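Local coordinates for uncharacterized protein TCIL3000_10_9440 (Trypanosoma congolense, PDB 5KMX) that is of unknown function but, as an insect-stage surface antigen with a bilobed ectodomain and a transmembrane helix, has been proposed to act as a sensor, at residues T55-A60 with N199-S204. Sequence-based numbering, arbitrary orientation.
Sequences TVYTEA and NVRLYS
L202 N gives T58 O a 2.8 Å bond, the donor nearly in line with the carbonyl. The two backbones run antiparallel, bonded in both directions at T58 with L202 and at A60 with V200. On the face carrying Y57, E59, R201 and Y203, the guanidinium of R201 lies flat over one face of the Y57 ring, planes 11° apart, with R201 CZ off-centre in a cation-pi contact. Y57 CG sits between its backbone N and carbonyl carbon (chi1 61°), which brings the ring alongside the R201 chain. R201 NH1, in the guanidinium plane, gives a nearly straight 2.9 Å bond to Y203 OH, which helps fix the guanidinium's rotation. Y57 CB makes a CH-pi contact over the Y203 ring, 3.7 Å from its centroid. The two rings lie obliquely, at 34°. E59 OE2 takes a longer, bent bond from N199 ND2 at 3.2 Å, and OE1 forms a salt bridge with R41. On the other face, T58 CG2 packs beside L202 CB at 3.7 Å, and F33 touches both. The N199 backbone bonds to A156 and L158, placing strand 197-204 between antiparallel 53-63 and parallel 145-165 in the mixed beta-sheet of this bilobed ectodomain.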
loop_
_atom_site.group_PDB
_atom_site.type_symbol
_atom_site.label_atom_id
_atom_site.label_comp_id
_atom_site.label_asym_id
_atom_site.label_seq_id
_atom_site.Cartn_x
_atom_site.Cartn_y
_atom_site.Cartn_z
ATOM N N THR A 55 -3.544 14.095 -7.116
ATOM C CA THR A 55 -2.835 12.821 -7.174
ATOM C C THR A 55 -3.324 12.042 -8.390
ATOM O O THR A 55 -4.529 11.873 -8.579
ATOM C CB THR A 55 -3.034 11.981 -5.890
ATOM O OG1 THR A 55 -2.551 10.648 -6.106
ATOM C CG2 THR A 55 -4.504 11.924 -5.489
ATOM N N VAL A 56 -2.388 11.581 -9.214
ATOM C CA VAL A 56 -2.733 10.932 -10.476
ATOM C C VAL A 56 -2.018 9.594 -10.646
ATOM O O VAL A 56 -0.815 9.478 -10.410
ATOM C CB VAL A 56 -2.396 11.838 -11.676
ATOM C CG1 VAL A 56 -2.857 11.196 -12.980
ATOM C CG2 VAL A 56 -3.048 13.202 -11.503
ATOM N N TYR A 57 -2.782 8.593 -11.072
ATOM C CA TYR A 57 -2.257 7.256 -11.308
ATOM C C TYR A 57 -3.096 6.552 -12.368
ATOM O O TYR A 57 -4.232 6.948 -12.631
ATOM C CB TYR A 57 -2.255 6.446 -10.012
ATOM C CG TYR A 57 -3.630 6.263 -9.406
ATOM C CD1 TYR A 57 -4.461 5.231 -9.821
ATOM C CD2 TYR A 57 -4.098 7.123 -8.419
ATOM C CE1 TYR A 57 -5.718 5.062 -9.273
ATOM C CE2 TYR A 57 -5.353 6.960 -7.864
ATOM C CZ TYR A 57 -6.158 5.927 -8.295
ATOM O OH TYR A 57 -7.408 5.758 -7.747
ATOM N N THR A 58 -2.530 5.515 -12.977
ATOM C CA THR A 58 -3.266 4.672 -13.911
ATOM C C THR A 58 -3.558 3.343 -13.219
ATOM O O THR A 58 -2.745 2.862 -12.428
ATOM C CB THR A 58 -2.480 4.446 -15.221
ATOM O OG1 THR A 58 -3.308 3.765 -16.172
ATOM C CG2 THR A 58 -1.219 3.636 -14.968
ATOM N N GLU A 59 -4.717 2.755 -13.505
ATOM C CA GLU A 59 -5.164 1.582 -12.761
ATOM C C GLU A 59 -6.013 0.615 -13.577
ATOM O O GLU A 59 -6.460 0.926 -14.681
ATOM C CB GLU A 59 -5.956 2.023 -11.521
ATOM C CG GLU A 59 -7.238 2.804 -11.822
ATOM C CD GLU A 59 -8.403 1.918 -12.246
ATOM O OE1 GLU A 59 -9.191 2.350 -13.113
ATOM O OE2 GLU A 59 -8.537 0.796 -11.711
ATOM N N ALA A 60 -6.232 -0.562 -13.002
ATOM C CA ALA A 60 -7.125 -1.561 -13.567
ATOM C C ALA A 60 -7.511 -2.559 -12.482
ATOM O O ALA A 60 -6.838 -2.658 -11.455
ATOM C CB ALA A 60 -6.469 -2.271 -14.739
ATOM N N ASN A 199 -7.061 -4.815 -7.279
ATOM C CA ASN A 199 -6.966 -3.522 -7.942
ATOM C C ASN A 199 -5.516 -3.058 -8.041
ATOM O O ASN A 199 -4.853 -2.849 -7.026
ATOM C CB ASN A 199 -7.808 -2.486 -7.194
ATOM C CG ASN A 199 -7.765 -1.117 -7.847
ATOM O OD1 ASN A 199 -7.340 -0.140 -7.232
ATOM N ND2 ASN A 199 -8.206 -1.039 -9.099
ATOM N N VAL A 200 -5.031 -2.895 -9.270
ATOM C CA VAL A 200 -3.644 -2.508 -9.507
ATOM C C VAL A 200 -3.547 -1.027 -9.855
ATOM O O VAL A 200 -4.382 -0.500 -10.587
ATOM C CB VAL A 200 -3.016 -3.344 -10.640
ATOM C CG1 VAL A 200 -1.559 -2.951 -10.852
ATOM C CG2 VAL A 200 -3.127 -4.828 -10.323
ATOM N N ARG A 201 -2.517 -0.369 -9.329
ATOM C CA ARG A 201 -2.304 1.059 -9.547
ATOM C C ARG A 201 -0.829 1.364 -9.785
ATOM O O ARG A 201 0.042 0.826 -9.101
ATOM C CB ARG A 201 -2.824 1.860 -8.350
ATOM C CG ARG A 201 -4.341 1.866 -8.235
ATOM C CD ARG A 201 -4.824 1.877 -6.797
ATOM N NE ARG A 201 -4.678 3.181 -6.155
ATOM C CZ ARG A 201 -5.559 3.703 -5.301
ATOM N NH1 ARG A 201 -5.334 4.896 -4.768
ATOM N NH2 ARG A 201 -6.666 3.046 -4.978
ATOM N N LEU A 202 -0.558 2.225 -10.764
ATOM C CA LEU A 202 0.804 2.646 -11.081
ATOM C C LEU A 202 0.964 4.146 -10.865
ATOM O O LEU A 202 0.249 4.947 -11.468
ATOM C CB LEU A 202 1.157 2.278 -12.525
ATOM C CG LEU A 202 2.525 2.740 -13.037
ATOM C CD1 LEU A 202 3.647 2.091 -12.242
ATOM C CD2 LEU A 202 2.673 2.441 -14.524
ATOM N N TYR A 203 1.913 4.513 -10.007
ATOM C CA TYR A 203 2.168 5.911 -9.666
ATOM C C TYR A 203 3.490 6.406 -10.241
ATOM O O TYR A 203 4.362 5.614 -10.596
ATOM C CB TYR A 203 2.190 6.093 -8.145
ATOM C CG TYR A 203 0.831 6.108 -7.484
ATOM C CD1 TYR A 203 0.155 4.927 -7.210
ATOM C CD2 TYR A 203 0.232 7.306 -7.116
ATOM C CE1 TYR A 203 -1.087 4.940 -6.596
ATOM C CE2 TYR A 203 -1.006 7.328 -6.504
ATOM C CZ TYR A 203 -1.661 6.144 -6.246
ATOM O OH TYR A 203 -2.893 6.163 -5.637
ATOM N N SER A 204 3.626 7.723 -10.331
ATOM C CA SER A 204 4.918 8.350 -10.575
ATOM C C SER A 204 5.576 8.603 -9.223
ATOM O O SER A 204 4.884 8.750 -8.216
ATOM C CB SER A 204 4.758 9.656 -11.355
ATOM O OG SER A 204 4.166 10.658 -10.549
#